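Local structure of salmonella typhimurium DB7155 bacteriophage DET7 tailspike (Bacteriophage, 2V5I) at residues L292-R304 and Y313-D325. The protein binds and hydrolyses the bacterial O-antigen, serving as the receptor-binding tailspike of the phage, a trimer built on a parallel beta-helix. Residues are numbered along the deposited sequence; the frame is centred on the assembly and turned at random. Where two conformers were deposited one is given.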
ATOM      1  N   LEU A 292      15.638  11.956  -5.459  1.00  9.22           N
ATOM      2  CA  LEU A 292      15.423  11.455  -6.806  1.00 10.09           C
ATOM      3  C   LEU A 292      15.452  12.470  -7.954  1.00 11.79           C
ATOM      4  O   LEU A 292      15.041  12.172  -9.076  1.00 13.06           O
ATOM      5  CB  LEU A 292      14.137  10.603  -6.880  1.00  9.72           C
ATOM      6  CG  LEU A 292      13.968   9.548  -5.764  1.00 11.10           C
ATOM      7  CD1 LEU A 292      12.680   8.782  -5.947  1.00 12.30           C
ATOM      8  CD2 LEU A 292      15.149   8.628  -5.703  1.00  9.93           C
ATOM      9  N   GLY A 293      15.957  13.640  -7.660  1.00 12.63           N
ATOM     10  CA  GLY A 293      16.087  14.673  -8.655  1.00 11.77           C
ATOM     11  C   GLY A 293      17.177  14.405  -9.660  1.00 10.25           C
ATOM     12  O   GLY A 293      18.054  13.608  -9.430  1.00 10.25           O
ATOM     13  N   SER A 294      17.168  15.150 -10.768  1.00 10.00           N
ATOM     14  CA  SER A 294      18.148  14.995 -11.816  1.00  8.85           C
ATOM     15  C   SER A 294      19.055  16.227 -11.980  1.00 11.33           C
ATOM     16  O   SER A 294      20.199  16.102 -12.404  1.00 12.47           O
ATOM     17  CB  SER A 294      17.403  14.821 -13.129  1.00  9.92           C
ATOM     18  OG  SER A 294      16.687  13.587 -13.172  1.00 12.80           O
ATOM     19  N   ASP A 295      18.507  17.412 -11.729  1.00 11.28           N
ATOM     20  CA  ASP A 295      19.231  18.639 -11.919  1.00 10.54           C
ATOM     21  C   ASP A 295      19.617  19.289 -10.588  1.00 11.19           C
ATOM     22  O   ASP A 295      18.773  19.401  -9.699  1.00 14.11           O
ATOM     23  CB  ASP A 295      18.424  19.618 -12.827  1.00  9.36           C
ATOM     24  CG  ASP A 295      18.349  19.206 -14.265  1.00 11.05           C
ATOM     25  OD1 ASP A 295      19.364  18.774 -14.880  1.00 10.50           O
ATOM     26  OD2 ASP A 295      17.198  19.289 -14.839  1.00 10.77           O
ATOM     27  N   PRO A 296      20.860  19.759 -10.458  1.00 13.31           N
ATOM     28  CA  PRO A 296      21.280  20.322  -9.163  1.00 15.31           C
ATOM     29  C   PRO A 296      20.733  21.709  -8.885  1.00 16.83           C
ATOM     30  O   PRO A 296      20.585  22.533  -9.814  1.00 18.54           O
ATOM     31  CB  PRO A 296      22.790  20.431  -9.290  1.00 15.91           C
ATOM     32  CG  PRO A 296      23.046  20.538 -10.687  1.00 15.83           C
ATOM     33  CD  PRO A 296      21.938  19.821 -11.456  1.00 13.11           C
ATOM     34  N   GLY A 297      20.489  21.959  -7.612  1.00 19.50           N
ATOM     35  CA  GLY A 297      19.916  23.224  -7.178  1.00 20.18           C
ATOM     36  C   GLY A 297      20.794  24.414  -7.522  1.00 20.85           C
ATOM     37  O   GLY A 297      20.293  25.417  -8.016  1.00 20.19           O
ATOM     38  N   MET A 298      22.101  24.308  -7.308  1.00 22.03           N
ATOM     39  CA  MET A 298      22.990  25.475  -7.537  1.00 24.39           C
ATOM     40  C   MET A 298      23.267  25.820  -9.004  1.00 24.40           C
ATOM     41  O   MET A 298      23.823  26.888  -9.295  1.00 26.88           O
ATOM     42  CB  MET A 298      24.322  25.324  -6.769  1.00 24.54           C
ATOM     43  CG  MET A 298      24.926  26.694  -6.212  1.00 31.58           C
ATOM     44  SD  MET A 298      23.976  27.407  -4.858  1.00 35.07           S
ATOM     45  CE  MET A 298      24.843  27.001  -3.348  1.00 37.84           C
ATOM     46  N   ALA A 299      22.904  24.929  -9.923  1.00 23.19           N
ATOM     47  CA  ALA A 299      22.999  25.165 -11.355  1.00 22.26           C
ATOM     48  C   ALA A 299      24.295  25.812 -11.831  1.00 22.78           C
ATOM     49  O   ALA A 299      24.291  26.882 -12.465  1.00 21.62           O
ATOM     50  CB  ALA A 299      21.797  25.991 -11.832  1.00 23.74           C
ATOM     51  N   PRO A 300      25.419  25.132 -11.601  1.00 20.89           N
ATOM     52  CA  PRO A 300      26.696  25.705 -11.980  1.00 20.85           C
ATOM     53  C   PRO A 300      27.094  25.601 -13.446  1.00 21.40           C
ATOM     54  O   PRO A 300      28.212  26.024 -13.770  1.00 22.14           O
ATOM     55  CB  PRO A 300      27.673  24.901 -11.144  1.00 20.98           C
ATOM     56  CG  PRO A 300      27.063  23.539 -11.145  1.00 20.41           C
ATOM     57  CD  PRO A 300      25.565  23.801 -10.984  1.00 21.96           C
ATOM     58  N   GLU A 301      26.267  25.004 -14.317  1.00 18.35           N
ATOM     59  CA  GLU A 301      26.530  25.032 -15.768  1.00 19.09           C
ATOM     60  C   GLU A 301      25.212  25.270 -16.487  1.00 18.80           C
ATOM     61  O   GLU A 301      24.166  24.937 -15.958  1.00 19.98           O
ATOM     62  CB  GLU A 301      27.203  23.744 -16.303  1.00 22.64           C
ATOM     63  CG  GLU A 301      26.878  22.527 -15.504  1.00 24.21           C
ATOM     64  CD  GLU A 301      27.484  21.208 -15.971  1.00 26.80           C
ATOM     65  OE1 GLU A 301      28.417  21.139 -16.819  1.00 23.54           O
ATOM     66  OE2 GLU A 301      26.956  20.190 -15.462  1.00 22.26           O
ATOM     67  N   PRO A 302      25.275  25.862 -17.670  1.00 19.15           N
ATOM     68  CA  PRO A 302      24.058  26.269 -18.391  1.00 19.28           C
ATOM     69  C   PRO A 302      23.429  25.204 -19.274  1.00 19.16           C
ATOM     70  O   PRO A 302      22.322  25.425 -19.801  1.00 17.80           O
ATOM     71  CB  PRO A 302      24.568  27.417 -19.268  1.00 20.80           C
ATOM     72  CG  PRO A 302      25.942  27.042 -19.607  1.00 20.34           C
ATOM     73  CD  PRO A 302      26.492  26.318 -18.378  1.00 21.97           C
ATOM     74  N   ASP A 303      24.095  24.058 -19.419  1.00 16.53           N
ATOM     75  CA  ASP A 303      23.629  22.995 -20.285  1.00 15.91           C
ATOM     76  C   ASP A 303      23.853  21.643 -19.595  1.00 14.09           C
ATOM     77  O   ASP A 303      24.216  21.631 -18.412  1.00 15.19           O
ATOM     78  CB  ASP A 303      24.601  23.069 -21.496  0.50 18.44           C
ATOM     79  CG  ASP A 303      26.157  22.875 -21.107  0.50 19.11           C
ATOM     80  OD1 ASP A 303      26.701  23.269 -20.020  0.50 12.16           O
ATOM     81  OD2 ASP A 303      26.896  22.337 -21.961  0.50 28.06           O
ATOM     82  N   ARG A 304      23.678  20.543 -20.323  1.00 13.88           N
ATOM     83  CA  ARG A 304      23.874  19.197 -19.810  1.00 13.03           C
ATOM     84  C   ARG A 304      24.753  18.405 -20.742  1.00 12.75           C
ATOM     85  O   ARG A 304      24.252  17.659 -21.576  1.00 14.06           O
ATOM     86  CB  ARG A 304      22.522  18.480 -19.752  1.00 11.71           C
ATOM     87  CG  ARG A 304      21.488  19.150 -18.851  1.00 14.10           C
ATOM     88  CD  ARG A 304      20.318  18.196 -18.553  1.00 11.70           C
ATOM     89  NE  ARG A 304      19.220  18.810 -17.829  1.00 11.06           N
ATOM     90  CZ  ARG A 304      18.170  19.402 -18.421  1.00  9.11           C
ATOM     91  NH1 ARG A 304      18.141  19.512 -19.729  1.00 11.73           N
ATOM     92  NH2 ARG A 304      17.158  19.886 -17.722  1.00  9.74           N
ATOM     93  N   TYR A 313      14.429  20.412 -22.602  1.00 15.76           N
ATOM     94  CA  TYR A 313      13.842  20.348 -21.253  1.00 13.77           C
ATOM     95  C   TYR A 313      14.592  21.330 -20.378  1.00 13.01           C
ATOM     96  O   TYR A 313      15.781  21.099 -20.081  1.00 13.48           O
ATOM     97  CB  TYR A 313      14.004  18.964 -20.624  1.00 13.07           C
ATOM     98  CG  TYR A 313      13.158  17.920 -21.309  1.00 14.31           C
ATOM     99  CD1 TYR A 313      11.781  17.869 -21.089  1.00 16.61           C
ATOM    100  CD2 TYR A 313      13.710  17.075 -22.223  1.00 16.05           C
ATOM    101  CE1 TYR A 313      11.004  16.927 -21.729  1.00 19.40           C
ATOM    102  CE2 TYR A 313      12.929  16.151 -22.913  1.00 20.30           C
ATOM    103  CZ  TYR A 313      11.581  16.091 -22.650  1.00 18.37           C
ATOM    104  OH  TYR A 313      10.821  15.156 -23.315  1.00 23.88           O
ATOM    105  N   PRO A 314      13.917  22.385 -19.878  1.00 14.33           N
ATOM    106  CA  PRO A 314      14.524  23.266 -18.887  1.00 12.54           C
ATOM    107  C   PRO A 314      14.995  22.541 -17.615  1.00 12.13           C
ATOM    108  O   PRO A 314      14.573  21.401 -17.329  1.00 11.20           O
ATOM    109  CB  PRO A 314      13.405  24.241 -18.520  1.00 14.55           C
ATOM    110  CG  PRO A 314      12.451  24.176 -19.659  1.00 16.69           C
ATOM    111  CD  PRO A 314      12.548  22.811 -20.206  1.00 15.66           C
ATOM    112  N   PHE A 315      15.862  23.183 -16.863  1.00 12.90           N
ATOM    113  CA  PHE A 315      16.332  22.605 -15.628  1.00 11.90           C
ATOM    114  C   PHE A 315      15.123  22.295 -14.713  1.00 11.84           C
ATOM    115  O   PHE A 315      14.157  23.066 -14.638  1.00 12.36           O
ATOM    116  CB  PHE A 315      17.342  23.486 -14.889  1.00 12.45           C
ATOM    117  CG  PHE A 315      18.704  23.544 -15.552  1.00 13.58           C
ATOM    118  CD1 PHE A 315      19.368  22.389 -15.928  1.00 17.16           C
ATOM    119  CD2 PHE A 315      19.340  24.756 -15.741  1.00 20.85           C
ATOM    120  CE1 PHE A 315      20.635  22.421 -16.501  1.00 15.71           C
ATOM    121  CE2 PHE A 315      20.650  24.804 -16.340  1.00 18.75           C
ATOM    122  CZ  PHE A 315      21.277  23.667 -16.697  1.00 18.30           C
ATOM    123  N   HIS A 316      15.183  21.095 -14.130  1.00 11.89           N
ATOM    124  CA  HIS A 316      14.158  20.558 -13.248  1.00 10.51           C
ATOM    125  C   HIS A 316      12.949  19.980 -14.018  1.00 10.63           C
ATOM    126  O   HIS A 316      11.955  19.624 -13.400  1.00 11.67           O
ATOM    127  CB  HIS A 316      13.745  21.530 -12.139  1.00 10.63           C
ATOM    128  CG  HIS A 316      14.885  21.936 -11.256  1.00 12.82           C
ATOM    129  ND1 HIS A 316      15.633  21.038 -10.528  1.00 14.04           N
ATOM    130  CD2 HIS A 316      15.401  23.158 -10.997  1.00 14.15           C
ATOM    131  CE1 HIS A 316      16.562  21.699  -9.850  1.00 18.25           C
ATOM    132  NE2 HIS A 316      16.444  22.993 -10.120  1.00 16.64           N
ATOM    133  N   GLN A 317      13.056  19.896 -15.342  1.00  9.80           N
ATOM    134  CA  GLN A 317      11.951  19.388 -16.184  1.00 10.05           C
ATOM    135  C   GLN A 317      12.307  18.107 -16.988  1.00  9.89           C
ATOM    136  O   GLN A 317      11.613  17.773 -17.938  1.00 10.01           O
ATOM    137  CB  GLN A 317      11.395  20.505 -17.095  1.00 11.86           C
ATOM    138  CG  GLN A 317      10.927  21.682 -16.277  1.00 12.41           C
ATOM    139  CD  GLN A 317      10.064  22.643 -17.042  1.00 20.70           C
ATOM    140  OE1 GLN A 317       9.426  22.278 -18.023  1.00 22.33           O
ATOM    141  NE2 GLN A 317      10.043  23.893 -16.587  1.00 20.41           N
ATOM    142  N   LEU A 318      13.379  17.401 -16.639  1.00  9.44           N
ATOM    143  CA  LEU A 318      13.704  16.166 -17.355  1.00  9.77           C
ATOM    144  C   LEU A 318      12.639  15.095 -17.167  1.00 10.52           C
ATOM    145  O   LEU A 318      12.059  14.989 -16.078  1.00  8.06           O
ATOM    146  CB  LEU A 318      15.055  15.612 -16.957  1.00  9.43           C
ATOM    147  CG  LEU A 318      16.278  16.411 -17.458  1.00  8.40           C
ATOM    148  CD1 LEU A 318      17.521  15.898 -16.708  1.00 10.72           C
ATOM    149  CD2 LEU A 318      16.471  16.358 -18.953  1.00 10.20           C
ATOM    150  N   PRO A 319      12.391  14.309 -18.220  1.00 11.01           N
ATOM    151  CA  PRO A 319      11.449  13.153 -18.106  1.00 10.13           C
ATOM    152  C   PRO A 319      12.101  11.935 -17.469  1.00  8.85           C
ATOM    153  O   PRO A 319      12.341  10.900 -18.106  1.00 10.39           O
ATOM    154  CB  PRO A 319      11.067  12.919 -19.557  1.00  9.97           C
ATOM    155  CG  PRO A 319      12.298  13.205 -20.276  1.00 11.61           C
ATOM    156  CD  PRO A 319      12.918  14.414 -19.590  1.00 12.58           C
ATOM    157  N   ASN A 320      12.451  12.081 -16.181  1.00  9.29           N
ATOM    158  CA  ASN A 320      13.228  11.064 -15.501  1.00  7.88           C
ATOM    159  C   ASN A 320      12.485   9.781 -15.323  1.00  8.34           C
ATOM    160  O   ASN A 320      13.083   8.713 -15.308  1.00  9.87           O
ATOM    161  CB  ASN A 320      13.923  11.595 -14.233  1.00 10.08           C
ATOM    162  CG  ASN A 320      13.052  12.519 -13.390  1.00 14.18           C
ATOM    163  OD1 ASN A 320      11.845  12.436 -13.410  1.00 11.11           O
ATOM    164  ND2 ASN A 320      13.694  13.433 -12.646  1.00 12.57           N
ATOM    165  N   ASN A 321      11.168   9.899 -15.161  1.00  9.28           N
ATOM    166  CA  ASN A 321      10.254   8.763 -15.178  1.00 10.41           C
ATOM    167  C   ASN A 321      10.612   7.587 -14.278  1.00 10.77           C
ATOM    168  O   ASN A 321      10.482   6.393 -14.693  1.00 13.11           O
ATOM    169  CB  ASN A 321      10.080   8.249 -16.619  1.00 11.16           C
ATOM    170  CG  ASN A 321       8.745   7.472 -16.795  1.00 18.67           C
ATOM    171  OD1 ASN A 321       7.772   7.662 -16.024  1.00 20.49           O
ATOM    172  ND2 ASN A 321       8.740   6.547 -17.725  1.00 17.23           N
ATOM    173  N   HIS A 322      11.018   7.886 -13.050  1.00  9.24           N
ATOM    174  CA  HIS A 322      11.224   6.775 -12.124  1.00  9.32           C
ATOM    175  C   HIS A 322       9.893   6.163 -11.678  1.00  9.35           C
ATOM    176  O   HIS A 322       8.882   6.846 -11.599  1.00 10.87           O
ATOM    177  CB  HIS A 322      12.053   7.232 -10.928  1.00  9.37           C
ATOM    178  CG  HIS A 322      13.389   7.777 -11.326  1.00  6.55           C
ATOM    179  ND1 HIS A 322      14.294   7.047 -12.061  1.00  6.89           N
ATOM    180  CD2 HIS A 322      13.985   8.999 -11.107  1.00  8.46           C
ATOM    181  CE1 HIS A 322      15.365   7.790 -12.320  1.00  9.68           C
ATOM    182  NE2 HIS A 322      15.213   8.966 -11.731  1.00  9.89           N
ATOM    183  N   LEU A 323       9.912   4.859 -11.393  1.00  8.86           N
ATOM    184  CA  LEU A 323       8.756   4.151 -10.904  1.00 10.46           C
ATOM    185  C   LEU A 323       8.859   4.117  -9.370  1.00 10.42           C
ATOM    186  O   LEU A 323       9.618   3.325  -8.793  1.00 10.89           O
ATOM    187  CB  LEU A 323       8.688   2.735 -11.483  1.00  9.67           C
ATOM    188  CG  LEU A 323       7.567   1.830 -10.984  1.00 15.95           C
ATOM    189  CD1 LEU A 323       6.213   2.456 -11.162  1.00 25.85           C
ATOM    190  CD2 LEU A 323       7.648   0.496 -11.754  1.00 14.74           C
ATOM    191  N   VAL A 324       8.105   5.004  -8.730  1.00 10.73           N
ATOM    192  CA  VAL A 324       8.154   5.239  -7.280  1.00 11.10           C
ATOM    193  C   VAL A 324       6.841   4.822  -6.670  1.00 10.99           C
ATOM    194  O   VAL A 324       5.801   5.403  -6.998  1.00 10.22           O
ATOM    195  CB  VAL A 324       8.410   6.748  -6.953  1.00 11.53           C
ATOM    196  CG1 VAL A 324       8.451   6.988  -5.442  1.00 13.98           C
ATOM    197  CG2 VAL A 324       9.708   7.191  -7.573  1.00 15.20           C
ATOM    198  N   ASP A 325       6.873   3.742  -5.871  1.00 11.19           N
ATOM    199  CA  ASP A 325       5.655   3.160  -5.266  1.00 11.44           C
ATOM    200  C   ASP A 325       5.994   2.401  -4.000  1.00 10.96           C
ATOM    201  O   ASP A 325       6.958   1.660  -3.933  1.00 11.42           O
ATOM    202  CB  ASP A 325       5.000   2.160  -6.268  1.00 12.07           C
ATOM    203  CG  ASP A 325       3.738   1.505  -5.725  1.00 22.70           C
ATOM    204  OD1 ASP A 325       2.711   2.196  -5.564  1.00 25.40           O
ATOM    205  OD2 ASP A 325       3.750   0.269  -5.480  1.00 26.41           O
TER
HETATM  206  O   HOH W   1      16.632  11.408 -11.292  1.00  9.05           O
HETATM  207  O   HOH W   2      15.083  17.536 -14.192  1.00 12.85           O
HETATM  208  O   HOH W   3      18.057  25.395  -9.390  1.00 32.87           O
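D295 OD2 takes three donors. The backbone N of H316 reaches it at 2.8 Å, nearly straight (168°), on the anti side of the carboxylate. R304 NH2 comes to the syn side, 2.9 Å from OD2, in a salt bridge. Both donors lie off the carboxylate plane, toward the same face. Water 2 also donates to OD2 and accepts from L318 N. R304 NE completes a side-on grip by bonding D295 OD1, which forms a further salt bridge with R271. R304, extended from CG to NE (chi3 -173°), carries its guanidinium on to the returning arm of the loop: NH1 and NH2 both donate to Y313 O, NH1 at 2.9 Å. L318 CD2 lies 3.5 Å above the guanidinium plane, over its centre. F315 CE1 lies over the opposite face, its ring turned 79° to that plane. These contacts fix the rotation of the group, and the D295 carboxylate and the carbonyls of Y313 and L308 probably stabilise its charge. Further along, N320 ND2 donates to S294 OG at 3.0 Å, and also to D340 O. Water 1 joins L292 O, S294 OG and H322 NE2. H322 ND1 is bonded to L275. L292 CD1 packs on V324 CG2 at 3.7 Å. The contact joins the two arms of a long beta-helix loop that leaves strand 290-291 and returns into strand 323-330, beside D340 of strand 335-342.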